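Side-chain contacts in clostripain-related protein (Bacteroides thetaiotaomicron, PDB 5L20), which is probably a cysteine peptidase of the clostripain (C11) family, this chain being an N-terminal part of the longer protein: residues 13-18 / 90-95; 31-36 / 61-66; 48-53 / 79-84; 94-99 / 103-108. All coordinates share one frame; numbering follows the deposited sequence.

Interaction 1: residues 13-18 / 90-95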
loop_
_atom_site.group_PDB
_atom_site.type_symbol
_atom_site.label_atom_id
_atom_site.label_comp_id
_atom_site.label_asym_id
_atom_site.label_seq_id
_atom_site.Cartn_x
_atom_site.Cartn_y
_atom_site.Cartn_z
ATOM N N PHE A 13 5.271 3.321 -0.825
ATOM C CA PHE A 13 4.471 2.240 -0.273
ATOM C C PHE A 13 3.203 2.789 0.356
ATOM O O PHE A 13 3.267 3.461 1.386
ATOM C CB PHE A 13 5.295 1.458 0.746
ATOM C CG PHE A 13 4.531 0.360 1.437
ATOM C CD1 PHE A 13 3.689 -0.491 0.717
ATOM C CD2 PHE A 13 4.692 0.155 2.808
ATOM C CE1 PHE A 13 3.003 -1.504 1.378
ATOM C CE2 PHE A 13 4.024 -0.855 3.449
ATOM C CZ PHE A 13 3.178 -1.682 2.748
ATOM N N MET A 14 2.058 2.476 -0.245
ATOM C CA MET A 14 0.766 2.847 0.288
ATOM C C MET A 14 0.268 1.684 1.137
ATOM O O MET A 14 0.039 0.569 0.608
ATOM C CB MET A 14 -0.221 3.172 -0.830
ATOM C CG MET A 14 -1.550 3.667 -0.267
ATOM S SD MET A 14 -2.634 4.263 -1.583
ATOM C CE MET A 14 -2.538 6.005 -1.194
ATOM N N TYR A 15 0.058 1.957 2.413
ATOM C CA TYR A 15 -0.234 0.949 3.427
ATOM C C TYR A 15 -1.624 1.207 4.000
ATOM O O TYR A 15 -1.862 2.258 4.629
ATOM C CB TYR A 15 0.842 1.029 4.526
ATOM C CG TYR A 15 0.647 0.105 5.707
ATOM C CD1 TYR A 15 0.584 -1.261 5.509
ATOM C CD2 TYR A 15 0.530 0.587 7.008
ATOM C CE1 TYR A 15 0.429 -2.135 6.573
ATOM C CE2 TYR A 15 0.394 -0.291 8.099
ATOM C CZ TYR A 15 0.342 -1.637 7.867
ATOM O OH TYR A 15 0.152 -2.517 8.892
ATOM N N LEU A 16 -2.542 0.270 3.722
ATOM C CA LEU A 16 -3.958 0.443 4.011
ATOM C C LEU A 16 -4.444 -0.743 4.852
ATOM O O LEU A 16 -5.175 -1.632 4.361
ATOM C CB LEU A 16 -4.776 0.595 2.709
ATOM C CG LEU A 16 -4.330 1.759 1.818
ATOM C CD1 LEU A 16 -4.948 1.595 0.422
ATOM C CD2 LEU A 16 -4.734 3.075 2.454
ATOM N N PRO A 17 -4.024 -0.800 6.102
ATOM C CA PRO A 17 -4.472 -1.900 6.960
ATOM C C PRO A 17 -5.960 -1.759 7.267
ATOM O O PRO A 17 -6.577 -0.717 6.994
ATOM C CB PRO A 17 -3.610 -1.744 8.217
ATOM C CG PRO A 17 -3.286 -0.279 8.267
ATOM C CD PRO A 17 -3.127 0.136 6.813
ATOM N N TRP A 18 -6.529 -2.790 7.878
ATOM C CA TRP A 18 -7.985 -2.812 8.065
ATOM C C TRP A 18 -8.490 -1.650 8.904
ATOM O O TRP A 18 -7.947 -1.353 9.964
ATOM C CB TRP A 18 -8.397 -4.141 8.705
ATOM C CG TRP A 18 -9.874 -4.284 8.889
ATOM C CD1 TRP A 18 -10.538 -4.356 10.072
ATOM C CD2 TRP A 18 -10.861 -4.377 7.854
ATOM N NE1 TRP A 18 -11.898 -4.486 9.842
ATOM C CE2 TRP A 18 -12.115 -4.488 8.487
ATOM C CE3 TRP A 18 -10.806 -4.346 6.459
ATOM C CZ2 TRP A 18 -13.315 -4.597 7.766
ATOM C CZ3 TRP A 18 -12.004 -4.450 5.739
ATOM C CH2 TRP A 18 -13.233 -4.570 6.402
ATOM N N THR A 90 7.084 -5.528 10.024
ATOM C CA THR A 90 8.410 -5.791 9.465
ATOM C C THR A 90 8.354 -6.772 8.292
ATOM O O THR A 90 8.970 -6.553 7.258
ATOM C CB THR A 90 9.329 -6.347 10.548
ATOM O OG1 THR A 90 9.575 -5.316 11.518
ATOM C CG2 THR A 90 10.677 -6.824 9.949
ATOM N N SER A 91 7.576 -7.835 8.439
ATOM C CA SER A 91 7.503 -8.813 7.372
ATOM C C SER A 91 6.888 -8.225 6.096
ATOM O O SER A 91 7.365 -8.506 4.980
ATOM C CB SER A 91 6.722 -10.032 7.836
ATOM O OG SER A 91 6.767 -11.029 6.835
ATOM N N ILE A 92 5.854 -7.396 6.261
ATOM C CA ILE A 92 5.252 -6.724 5.105
ATOM C C ILE A 92 6.272 -5.785 4.435
ATOM O O ILE A 92 6.412 -5.776 3.211
ATOM C CB ILE A 92 3.964 -5.960 5.510
ATOM C CG1 ILE A 92 2.878 -6.966 5.873
ATOM C CG2 ILE A 92 3.461 -5.081 4.380
ATOM C CD1 ILE A 92 1.748 -6.368 6.705
ATOM N N LEU A 93 7.001 -5.025 5.254
ATOM C CA LEU A 93 7.994 -4.126 4.681
ATOM C C LEU A 93 9.150 -4.891 4.016
ATOM O O LEU A 93 9.766 -4.406 3.072
ATOM C CB LEU A 93 8.536 -3.194 5.765
ATOM C CG LEU A 93 7.564 -2.128 6.244
ATOM C CD1 LEU A 93 8.178 -1.389 7.396
ATOM C CD2 LEU A 93 7.214 -1.144 5.126
ATOM N N ASN A 94 9.471 -6.089 4.514
ATOM C CA ASN A 94 10.499 -6.905 3.844
ATOM C C ASN A 94 9.985 -7.431 2.494
ATOM O O ASN A 94 10.730 -7.483 1.522
ATOM C CB ASN A 94 10.943 -8.082 4.723
ATOM C CG ASN A 94 11.823 -7.642 5.876
ATOM O OD1 ASN A 94 12.410 -6.547 5.850
ATOM N ND2 ASN A 94 11.933 -8.494 6.896
ATOM N N ASP A 95 8.687 -7.739 2.437
ATOM C CA ASP A 95 8.069 -8.094 1.149
ATOM C C ASP A 95 8.199 -6.897 0.178
ATOM O O ASP A 95 8.562 -7.058 -0.984
ATOM C CB ASP A 95 6.591 -8.444 1.323
ATOM C CG ASP A 95 6.359 -9.793 1.977
ATOM O OD1 ASP A 95 7.266 -10.659 1.957
ATOM O OD2 ASP A 95 5.225 -9.979 2.462
#

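Interaction 2: residues 31-36 / 61-66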
loop_
_atom_site.group_PDB
_atom_site.type_symbol
_atom_site.label_atom_id
_atom_site.label_comp_id
_atom_site.label_asym_id
_atom_site.label_seq_id
_atom_site.Cartn_x
_atom_site.Cartn_y
_atom_site.Cartn_z
ATOM N N SER A 31 -7.970 4.605 -6.775
ATOM C CA SER A 31 -8.413 5.056 -8.091
ATOM C C SER A 31 -7.853 6.441 -8.435
ATOM O O SER A 31 -7.335 6.685 -9.536
ATOM C CB SER A 31 -9.947 5.063 -8.158
ATOM O OG SER A 31 -10.366 5.494 -9.446
ATOM N N ASP A 32 -7.916 7.347 -7.461
ATOM C CA ASP A 32 -7.344 8.680 -7.645
ATOM C C ASP A 32 -5.841 8.628 -7.905
ATOM O O ASP A 32 -5.310 9.327 -8.770
ATOM C CB ASP A 32 -7.611 9.550 -6.412
ATOM C CG ASP A 32 -9.043 10.046 -6.330
ATOM O OD1 ASP A 32 -9.858 9.804 -7.263
ATOM O OD2 ASP A 32 -9.352 10.718 -5.329
ATOM N N LEU A 33 -5.126 7.787 -7.157
ATOM C CA LEU A 33 -3.701 7.683 -7.387
ATOM C C LEU A 33 -3.401 7.065 -8.751
ATOM O O LEU A 33 -2.457 7.479 -9.421
ATOM C CB LEU A 33 -3.054 6.887 -6.257
ATOM C CG LEU A 33 -1.526 6.758 -6.278
ATOM C CD1 LEU A 33 -0.857 8.115 -6.189
ATOM C CD2 LEU A 33 -1.012 5.844 -5.140
ATOM N N GLU A 34 -4.210 6.100 -9.170
ATOM C CA GLU A 34 -4.043 5.509 -10.503
ATOM C C GLU A 34 -4.171 6.540 -11.623
ATOM O O GLU A 34 -3.526 6.401 -12.666
ATOM C CB GLU A 34 -5.051 4.385 -10.732
ATOM C CG GLU A 34 -4.723 3.121 -9.997
ATOM C CD GLU A 34 -5.385 1.889 -10.594
ATOM O OE1 GLU A 34 -5.077 1.524 -11.753
ATOM O OE2 GLU A 34 -6.196 1.271 -9.889
ATOM N N SER A 35 -4.986 7.577 -11.416
ATOM C CA SER A 35 -5.140 8.574 -12.463
ATOM C C SER A 35 -3.804 9.301 -12.681
ATOM O O SER A 35 -3.548 9.799 -13.768
ATOM C CB SER A 35 -6.281 9.557 -12.141
ATOM O OG SER A 35 -5.920 10.484 -11.124
ATOM N N VAL A 36 -2.935 9.333 -11.661
ATOM C CA VAL A 36 -1.587 9.891 -11.810
ATOM C C VAL A 36 -0.616 8.932 -12.518
ATOM O O VAL A 36 0.208 9.354 -13.334
ATOM C CB VAL A 36 -0.993 10.271 -10.420
ATOM C CG1 VAL A 36 0.464 10.731 -10.525
ATOM C CG2 VAL A 36 -1.861 11.354 -9.755
ATOM N N PHE A 61 0.185 -5.325 -4.121
ATOM C CA PHE A 61 0.249 -5.199 -5.577
ATOM C C PHE A 61 0.982 -3.940 -6.014
ATOM O O PHE A 61 1.190 -3.006 -5.209
ATOM C CB PHE A 61 -1.168 -5.236 -6.209
ATOM C CG PHE A 61 -2.080 -4.105 -5.786
ATOM C CD1 PHE A 61 -2.842 -4.213 -4.631
ATOM C CD2 PHE A 61 -2.221 -2.984 -6.577
ATOM C CE1 PHE A 61 -3.717 -3.194 -4.255
ATOM C CE2 PHE A 61 -3.091 -1.939 -6.196
ATOM C CZ PHE A 61 -3.826 -2.057 -5.060
ATOM N N GLU A 62 1.384 -3.920 -7.274
ATOM C CA GLU A 62 2.085 -2.781 -7.835
ATOM C C GLU A 62 1.174 -2.033 -8.799
ATOM O O GLU A 62 0.390 -2.654 -9.523
ATOM C CB GLU A 62 3.367 -3.228 -8.545
ATOM C CG GLU A 62 4.112 -2.095 -9.230
ATOM C CD GLU A 62 5.451 -2.522 -9.791
ATOM O OE1 GLU A 62 5.791 -3.717 -9.658
ATOM O OE2 GLU A 62 6.189 -1.665 -10.341
ATOM N N LEU A 63 1.227 -0.696 -8.763
ATOM C CA LEU A 63 0.597 0.122 -9.805
ATOM C C LEU A 63 1.657 0.451 -10.800
ATOM O O LEU A 63 2.663 1.073 -10.450
ATOM C CB LEU A 63 0.024 1.421 -9.242
ATOM C CG LEU A 63 -1.200 1.357 -8.361
ATOM C CD1 LEU A 63 -1.621 2.805 -8.110
ATOM C CD2 LEU A 63 -2.311 0.556 -9.014
ATOM N N ALA A 64 1.456 0.054 -12.045
ATOM C CA ALA A 64 2.454 0.364 -13.046
ATOM C C ALA A 64 1.820 0.893 -14.317
ATOM O O ALA A 64 0.611 0.824 -14.508
ATOM C CB ALA A 64 3.297 -0.856 -13.343
ATOM N N TYR A 65 2.664 1.456 -15.164
ATOM C CA TYR A 65 2.218 1.996 -16.433
ATOM C C TYR A 65 2.664 1.035 -17.527
ATOM O O TYR A 65 3.851 0.751 -17.656
ATOM C CB TYR A 65 2.791 3.392 -16.643
ATOM C CG TYR A 65 2.338 4.088 -17.902
ATOM C CD1 TYR A 65 1.079 4.674 -17.982
ATOM C CD2 TYR A 65 3.177 4.177 -19.010
ATOM C CE1 TYR A 65 0.663 5.322 -19.135
ATOM C CE2 TYR A 65 2.770 4.823 -20.169
ATOM C CZ TYR A 65 1.513 5.394 -20.222
ATOM O OH TYR A 65 1.103 6.039 -21.367
ATOM N N GLU A 66 1.713 0.511 -18.291
ATOM C CA GLU A 66 2.033 -0.465 -19.326
ATOM C C GLU A 66 1.084 -0.297 -20.501
ATOM O O GLU A 66 -0.120 -0.122 -20.302
ATOM C CB GLU A 66 1.957 -1.894 -18.770
#

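Interaction 3: residues 48-53 / 79-84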
loop_
_atom_site.group_PDB
_atom_site.type_symbol
_atom_site.label_atom_id
_atom_site.label_comp_id
_atom_site.label_asym_id
_atom_site.label_seq_id
_atom_site.Cartn_x
_atom_site.Cartn_y
_atom_site.Cartn_z
ATOM N N ILE A 48 3.828 0.619 -4.641
ATOM C CA ILE A 48 3.455 -0.683 -4.094
ATOM C C ILE A 48 2.365 -0.452 -3.059
ATOM O O ILE A 48 2.498 0.457 -2.229
ATOM C CB ILE A 48 4.653 -1.382 -3.415
ATOM C CG1 ILE A 48 5.852 -1.515 -4.361
ATOM C CG2 ILE A 48 4.195 -2.701 -2.769
ATOM C CD1 ILE A 48 5.549 -2.394 -5.587
ATOM N N ILE A 49 1.287 -1.229 -3.108
ATOM C CA ILE A 49 0.169 -1.054 -2.212
ATOM C C ILE A 49 -0.121 -2.331 -1.443
ATOM O O ILE A 49 -0.185 -3.408 -2.043
ATOM C CB ILE A 49 -1.094 -0.615 -2.972
ATOM C CG1 ILE A 49 -0.750 0.626 -3.816
ATOM C CG2 ILE A 49 -2.246 -0.404 -2.007
ATOM C CD1 ILE A 49 -1.926 1.289 -4.490
ATOM N N PHE A 50 -0.227 -2.217 -0.121
ATOM C CA PHE A 50 -0.754 -3.270 0.746
ATOM C C PHE A 50 -2.134 -2.841 1.159
ATOM O O PHE A 50 -2.295 -1.780 1.768
ATOM C CB PHE A 50 0.118 -3.482 1.984
ATOM C CG PHE A 50 -0.460 -4.420 3.009
ATOM C CD1 PHE A 50 -1.331 -3.963 4.000
ATOM C CD2 PHE A 50 -0.097 -5.777 2.992
ATOM C CE1 PHE A 50 -1.815 -4.850 4.988
ATOM C CE2 PHE A 50 -0.572 -6.656 3.962
ATOM C CZ PHE A 50 -1.429 -6.202 4.959
ATOM N N MET A 51 -3.151 -3.645 0.859
ATOM C CA MET A 51 -4.485 -3.302 1.312
ATOM C C MET A 51 -5.227 -4.504 1.879
ATOM O O MET A 51 -5.313 -5.550 1.218
ATOM C CB MET A 51 -5.316 -2.673 0.191
ATOM C CG MET A 51 -6.692 -2.327 0.684
ATOM S SD MET A 51 -7.632 -1.420 -0.540
ATOM C CE MET A 51 -9.233 -1.450 0.234
ATOM N N CYS A 52 -5.734 -4.354 3.094
ATOM C CA CYS A 52 -6.659 -5.329 3.689
ATOM C C CYS A 52 -8.003 -5.205 2.995
ATOM O O CYS A 52 -8.612 -4.141 3.007
ATOM C CB CYS A 52 -6.821 -5.101 5.190
ATOM S SG CYS A 52 -5.400 -5.599 6.180
ATOM N N THR A 53 -8.471 -6.294 2.392
ATOM C CA THR A 53 -9.798 -6.266 1.787
ATOM C C THR A 53 -10.846 -6.729 2.800
ATOM O O THR A 53 -12.040 -6.438 2.650
ATOM C CB THR A 53 -9.846 -7.146 0.550
ATOM O OG1 THR A 53 -9.393 -8.448 0.915
ATOM C CG2 THR A 53 -8.920 -6.607 -0.539
ATOM N N THR A 79 -3.045 -14.207 4.300
ATOM C CA THR A 79 -4.105 -14.703 5.164
ATOM C C THR A 79 -3.705 -14.454 6.613
ATOM O O THR A 79 -2.577 -14.755 6.996
ATOM C CB THR A 79 -4.367 -16.201 4.907
ATOM O OG1 THR A 79 -4.925 -16.354 3.596
ATOM C CG2 THR A 79 -5.334 -16.761 5.930
ATOM N N ASP A 80 -4.610 -13.863 7.389
ATOM C CA ASP A 80 -4.331 -13.478 8.777
ATOM C C ASP A 80 -3.021 -12.701 8.966
ATOM O O ASP A 80 -2.264 -13.007 9.887
ATOM C CB ASP A 80 -4.287 -14.722 9.683
ATOM C CG ASP A 80 -5.582 -15.530 9.644
ATOM O OD1 ASP A 80 -6.663 -14.914 9.675
ATOM O OD2 ASP A 80 -5.513 -16.780 9.581
ATOM N N PRO A 81 -2.751 -11.695 8.117
ATOM C CA PRO A 81 -1.518 -10.927 8.374
ATOM C C PRO A 81 -1.578 -10.217 9.720
ATOM O O PRO A 81 -2.640 -9.738 10.100
ATOM C CB PRO A 81 -1.483 -9.919 7.231
ATOM C CG PRO A 81 -2.900 -9.725 6.858
ATOM C CD PRO A 81 -3.584 -11.083 7.070
ATOM N N ALA A 82 -0.460 -10.151 10.432
ATOM C CA ALA A 82 -0.449 -9.625 11.787
ATOM C C ALA A 82 -0.057 -8.152 11.774
ATOM O O ALA A 82 0.968 -7.740 12.342
ATOM C CB ALA A 82 0.504 -10.439 12.655
ATOM N N TYR A 83 -0.877 -7.357 11.104
ATOM C CA TYR A 83 -0.493 -5.988 10.789
ATOM C C TYR A 83 -0.564 -5.061 12.002
ATOM O O TYR A 83 -0.136 -3.917 11.909
ATOM C CB TYR A 83 -1.352 -5.452 9.630
ATOM C CG TYR A 83 -2.826 -5.684 9.844
ATOM C CD1 TYR A 83 -3.594 -4.812 10.614
ATOM C CD2 TYR A 83 -3.457 -6.780 9.245
ATOM C CE1 TYR A 83 -4.938 -5.043 10.830
ATOM C CE2 TYR A 83 -4.803 -7.017 9.469
ATOM C CZ TYR A 83 -5.528 -6.140 10.253
ATOM O OH TYR A 83 -6.860 -6.356 10.468
ATOM N N THR A 84 -1.081 -5.519 13.150
ATOM C CA THR A 84 -1.025 -4.697 14.361
ATOM C C THR A 84 0.199 -5.007 15.221
ATOM O O THR A 84 0.329 -4.459 16.325
ATOM C CB THR A 84 -2.282 -4.859 15.249
ATOM O OG1 THR A 84 -2.300 -6.184 15.815
ATOM C CG2 THR A 84 -3.585 -4.590 14.455
#

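Interaction 4: residues 94-99 / 103-108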
loop_
_atom_site.group_PDB
_atom_site.type_symbol
_atom_site.label_atom_id
_atom_site.label_comp_id
_atom_site.label_asym_id
_atom_site.label_seq_id
_atom_site.Cartn_x
_atom_site.Cartn_y
_atom_site.Cartn_z
ATOM N N ASN A 94 9.471 -6.089 4.514
ATOM C CA ASN A 94 10.499 -6.905 3.844
ATOM C C ASN A 94 9.985 -7.431 2.494
ATOM O O ASN A 94 10.730 -7.483 1.522
ATOM C CB ASN A 94 10.943 -8.082 4.723
ATOM C CG ASN A 94 11.823 -7.642 5.876
ATOM O OD1 ASN A 94 12.410 -6.547 5.850
ATOM N ND2 ASN A 94 11.933 -8.494 6.896
ATOM N N ASP A 95 8.687 -7.739 2.437
ATOM C CA ASP A 95 8.069 -8.094 1.149
ATOM C C ASP A 95 8.199 -6.897 0.178
ATOM O O ASP A 95 8.562 -7.058 -0.984
ATOM C CB ASP A 95 6.591 -8.444 1.323
ATOM C CG ASP A 95 6.359 -9.793 1.977
ATOM O OD1 ASP A 95 7.266 -10.659 1.957
ATOM O OD2 ASP A 95 5.225 -9.979 2.462
ATOM N N VAL A 96 7.865 -5.693 0.652
ATOM C CA VAL A 96 7.953 -4.509 -0.212
ATOM C C VAL A 96 9.366 -4.358 -0.760
ATOM O O VAL A 96 9.571 -4.105 -1.956
ATOM C CB VAL A 96 7.528 -3.232 0.573
ATOM C CG1 VAL A 96 7.854 -1.954 -0.243
ATOM C CG2 VAL A 96 6.051 -3.326 0.884
ATOM N N GLN A 97 10.363 -4.537 0.106
ATOM C CA GLN A 97 11.733 -4.388 -0.335
ATOM C C GLN A 97 12.143 -5.479 -1.341
ATOM O O GLN A 97 12.868 -5.195 -2.272
ATOM C CB GLN A 97 12.670 -4.417 0.863
ATOM C CG GLN A 97 12.517 -3.218 1.786
ATOM C CD GLN A 97 13.370 -3.416 3.017
ATOM O OE1 GLN A 97 14.604 -3.251 2.990
ATOM N NE2 GLN A 97 12.724 -3.809 4.105
ATOM N N ARG A 98 11.684 -6.715 -1.135
ATOM C CA ARG A 98 12.009 -7.817 -2.062
ATOM C C ARG A 98 11.410 -7.551 -3.421
ATOM O O ARG A 98 12.101 -7.699 -4.428
ATOM C CB ARG A 98 11.503 -9.155 -1.526
ATOM C CG ARG A 98 12.526 -9.872 -0.655
ATOM C CD ARG A 98 12.034 -11.265 -0.212
ATOM N NE ARG A 98 10.882 -11.159 0.681
ATOM C CZ ARG A 98 10.964 -11.228 2.007
ATOM N NH1 ARG A 98 12.124 -11.469 2.604
ATOM N NH2 ARG A 98 9.883 -11.080 2.729
ATOM N N TYR A 99 10.142 -7.158 -3.470
ATOM C CA TYR A 99 9.516 -6.903 -4.762
ATOM C C TYR A 99 10.026 -5.608 -5.388
ATOM O O TYR A 99 10.032 -5.463 -6.618
ATOM C CB TYR A 99 7.997 -6.858 -4.631
ATOM C CG TYR A 99 7.369 -8.213 -4.451
ATOM C CD1 TYR A 99 7.273 -9.084 -5.531
ATOM C CD2 TYR A 99 6.859 -8.620 -3.220
ATOM C CE1 TYR A 99 6.675 -10.323 -5.384
ATOM C CE2 TYR A 99 6.266 -9.878 -3.058
ATOM C CZ TYR A 99 6.186 -10.707 -4.151
ATOM O OH TYR A 99 5.575 -11.933 -4.024
ATOM N N LYS A 103 16.642 2.705 -3.830
ATOM C CA LYS A 103 17.493 3.465 -2.946
ATOM C C LYS A 103 16.696 4.054 -1.781
ATOM O O LYS A 103 17.180 4.101 -0.642
ATOM C CB LYS A 103 18.191 4.590 -3.704
ATOM C CG LYS A 103 19.240 4.096 -4.687
ATOM C CD LYS A 103 19.815 5.224 -5.518
ATOM C CE LYS A 103 20.759 4.674 -6.586
ATOM N NZ LYS A 103 21.228 5.737 -7.517
ATOM N N ARG A 104 15.506 4.532 -2.091
ATOM C CA ARG A 104 14.672 5.226 -1.113
ATOM C C ARG A 104 13.297 4.575 -1.002
ATOM O O ARG A 104 12.781 4.006 -1.976
ATOM C CB ARG A 104 14.442 6.697 -1.523
ATOM C CG ARG A 104 15.646 7.625 -1.681
ATOM C CD ARG A 104 15.090 9.041 -2.128
ATOM N NE ARG A 104 15.026 9.252 -3.585
ATOM C CZ ARG A 104 14.006 9.761 -4.303
ATOM N NH1 ARG A 104 12.838 10.146 -3.769
ATOM N NH2 ARG A 104 14.164 9.884 -5.618
ATOM N N TYR A 105 12.691 4.728 0.178
ATOM C CA TYR A 105 11.320 4.286 0.463
ATOM C C TYR A 105 10.547 5.353 1.171
ATOM O O TYR A 105 11.115 6.076 1.979
ATOM C CB TYR A 105 11.322 3.024 1.366
ATOM C CG TYR A 105 11.938 1.840 0.657
ATOM C CD1 TYR A 105 13.315 1.670 0.608
ATOM C CD2 TYR A 105 11.123 0.922 0.002
ATOM C CE1 TYR A 105 13.890 0.609 -0.096
ATOM C CE2 TYR A 105 11.697 -0.149 -0.708
ATOM C CZ TYR A 105 13.064 -0.270 -0.742
ATOM O OH TYR A 105 13.606 -1.331 -1.460
ATOM N N SER A 106 9.266 5.461 0.849
ATOM C CA SER A 106 8.361 6.307 1.600
ATOM C C SER A 106 7.089 5.544 1.928
ATOM O O SER A 106 6.818 4.510 1.301
ATOM C CB SER A 106 8.011 7.571 0.821
ATOM O OG SER A 106 7.254 7.251 -0.336
ATOM N N MET A 107 6.305 6.048 2.877
ATOM C CA MET A 107 5.135 5.320 3.330
ATOM C C MET A 107 3.958 6.246 3.422
ATOM O O MET A 107 4.074 7.348 3.969
ATOM C CB MET A 107 5.452 4.665 4.679
ATOM C CG MET A 107 4.597 3.501 5.038
ATOM S SD MET A 107 5.321 2.660 6.482
ATOM C CE MET A 107 3.985 1.500 6.713
ATOM N N VAL A 108 2.829 5.811 2.877
ATOM C CA VAL A 108 1.552 6.510 2.967
ATOM C C VAL A 108 0.614 5.598 3.727
ATOM O O VAL A 108 0.396 4.461 3.257
ATOM C CB VAL A 108 0.966 6.786 1.571
ATOM C CG1 VAL A 108 -0.384 7.453 1.704
ATOM C CG2 VAL A 108 1.909 7.652 0.720
HETATM O O HOH W 1 15.786 -2.630 0.509
#

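Interaction 1: residues 13-18 / 90-95
Phe13 and Tyr15 of strand 13-16 meet Ile92 and Leu93 of helix 90-95 through carbon atoms alone. The strand and helix axes come within 11.1 Å of each other and run roughly antiparallel, at 146°. Three aliphatic-aromatic contacts span this gap. The far end of the Phe13 ring does most of the touching. Its CZ lies 3.8 Å from Ile92 CG2, and its CE2 lies 3.6 Å from Leu93 CD2. Both aliphatic side chains cross the phenylalanine at about a right angle. Phe13 holds CG anti to the backbone N (chi1 177°), which carries the ring off the sheet toward the helix. The other Ile92 branch is turned to Tyr15: CD1 stands 4.4 Å from Tyr15 CE1, a looser touch.

Just past the strand, Pro17 folds back: its CD sits over the centre of the Tyr15 ring, 3.6 Å above its plane.

The surroundings extend this core. Phe50 of strand 45-52 touches Phe13, Tyr15 and Ile92, while Leu16 faces helix 23-37 on the other side of the sheet. No hydrogen bond joins the two segments, so burial of these apolar groups probably holds the two together here.

Interaction 2: residues 31-36 / 61-66
Leu33 begins the contact on helix 31-36. Its CD2 reaches Leu63 CD1 of strand 61-66 at 4.3 Å, methyl to methyl. The same leucine also packs on Met14 and Ile47, so it bears on three strands.

Glu34 comes next and makes the closer fit. Its CG lies 3.6 Å from Leu63 CD1 and 3.7 Å from Leu63 CD2, so both methyls of the leucine fork rest against one methylene. The two side chains cross at about a right angle. CG of Glu34 stands anti to the carbonyl carbon (chi1 -75°), and the extended chain then runs across the leucine. Leu63 CD2 lies over the face of the carboxylate, 4.0 Å from each of Glu34 OE1 and OE2. The oxygens themselves bond to strand 69-79, OE2 to His72 NE2 and OE1 to Ser70 OG.

Helix 23-37 is the crossover of a beta-alpha-beta unit between the parallel neighbours 10-16 and 45-52. Here it reaches past that pair to strand 57-66. There Leu63 CD2 meets the edge of the Phe61 ring, in its plane, and that ring stacks on His72. With Glu34 replaced by an alanine, His72 and Ser70 are likely to lose the carboxylate they share, and a gap would probably open beside the Leu63 methyls.

Ser35, one residue on, turns back to its own helix: its OG donates to Asp32 O at 2.7 Å, tilted 18° from the carbonyl plane.

Interaction 3: residues 48-53 / 79-84
Between the strand that carries Phe50 and Cys52 and the loop that carries Pro81 and Tyr83, the nearest CA atoms, Cys52 CA and Pro81 CA, are 8.9 Å apart. The loop has no regular structure, but Ala82 is the centre of an inverse gamma turn. The turn presents Pro81 and Tyr83 together to the strand.

The main side-chain contact is sulfur on aromatic. Cys52 SG lies over one face of the Tyr83 ring, 4.1 Å from its centroid and 29° off the ring normal. It is displaced toward one side of the ring, with CE2 of Tyr83 nearest to SG at 3.6 Å. Tyr83 keeps CG between its backbone N and carbonyl carbon (chi1 49°), and this folds the ring back toward the strand. The phenol OH bonds to Ala55 O, which helps to fix the position of the ring.

Pro81 fits at two ring edges. Its CG lies near the plane of the Phe50 ring, 4.3 Å from Phe50 CZ, and also in the plane of the Tyr83 ring. Phe50 in turn meets Tyr78 edge-to-face, while Pro17 and Trp18 pack on Tyr83.

The cysteine sulfur-aromatic contact itself is packing. The loop probably lies at the end of the parallel strands where caspase-like peptidases, the fold expected for the C11 family, carry their active-site loops.

Interaction 4: residues 94-99 / 103-108
Tyr105 of strand 104-108 lays the outer end of its side chain against Val96 and Gln97 of helix 94-99. The Val96 contact is apolar, with CG1 4.3 Å from Tyr105 CE2. The Gln97 contact brings a methylene against the phenol end: Gln97 CG is 3.9 Å from Tyr105 CZ and equally far from Tyr105 OH. The two side chains cross at about a right angle. Gln97 places CG anti to its carbonyl carbon (chi1 -67°), which brings this methylene to the ring.

The polar link is indirect. One water donates to Gln97 OE1 at 2.8 Å and to Tyr105 OH at 3.2 Å. The amide and ring planes stand 71° apart. Gln97 NE2 donates back to Leu93 O, which holds the amide from its other end.

Helix 86-99 carries the chain across the sheet from strand 69-79 to strand 104-109, the two outermost strands in this chain. A short turn leads from the helix into the second of them. Tyr105 OH bonds within that turn, to Ser100 O and to the N-H of Thr102. The phenol thus ties together the connection, the helix and its own strand.

A salt bridge sits elsewhere on the helix. Arg98 NH2 donates to Asp95 OD1 at 2.8 Å. It meets the anti side of the carboxylate, 31° out of its plane. Asp95 OD2 takes Lys76 NZ and Tyr78 OH.

In the fold
Interaction 1 is the buried core contact, aromatic and aliphatic throughout. Interactions 1 and 4 share helix 86-99, which covers one face of the sheet. Their strands are parallel neighbours, joined by the Tyr15 N to Val108 O bond, and Phe13 also packs on Val96. Interaction 4 lies nearer the surface, and there water and turn hydrogen bonds join the packing. Interaction 2 belongs to the other face, under helix 23-37. It is partly buried and lets a glutamate reach polar partners. Interaction 3 borders interaction 1, with centres about 7 Å apart, but adds a sulfur-aromatic contact where a loop packs on the end of strand 45-52. Interactions 2 and 4 do not touch.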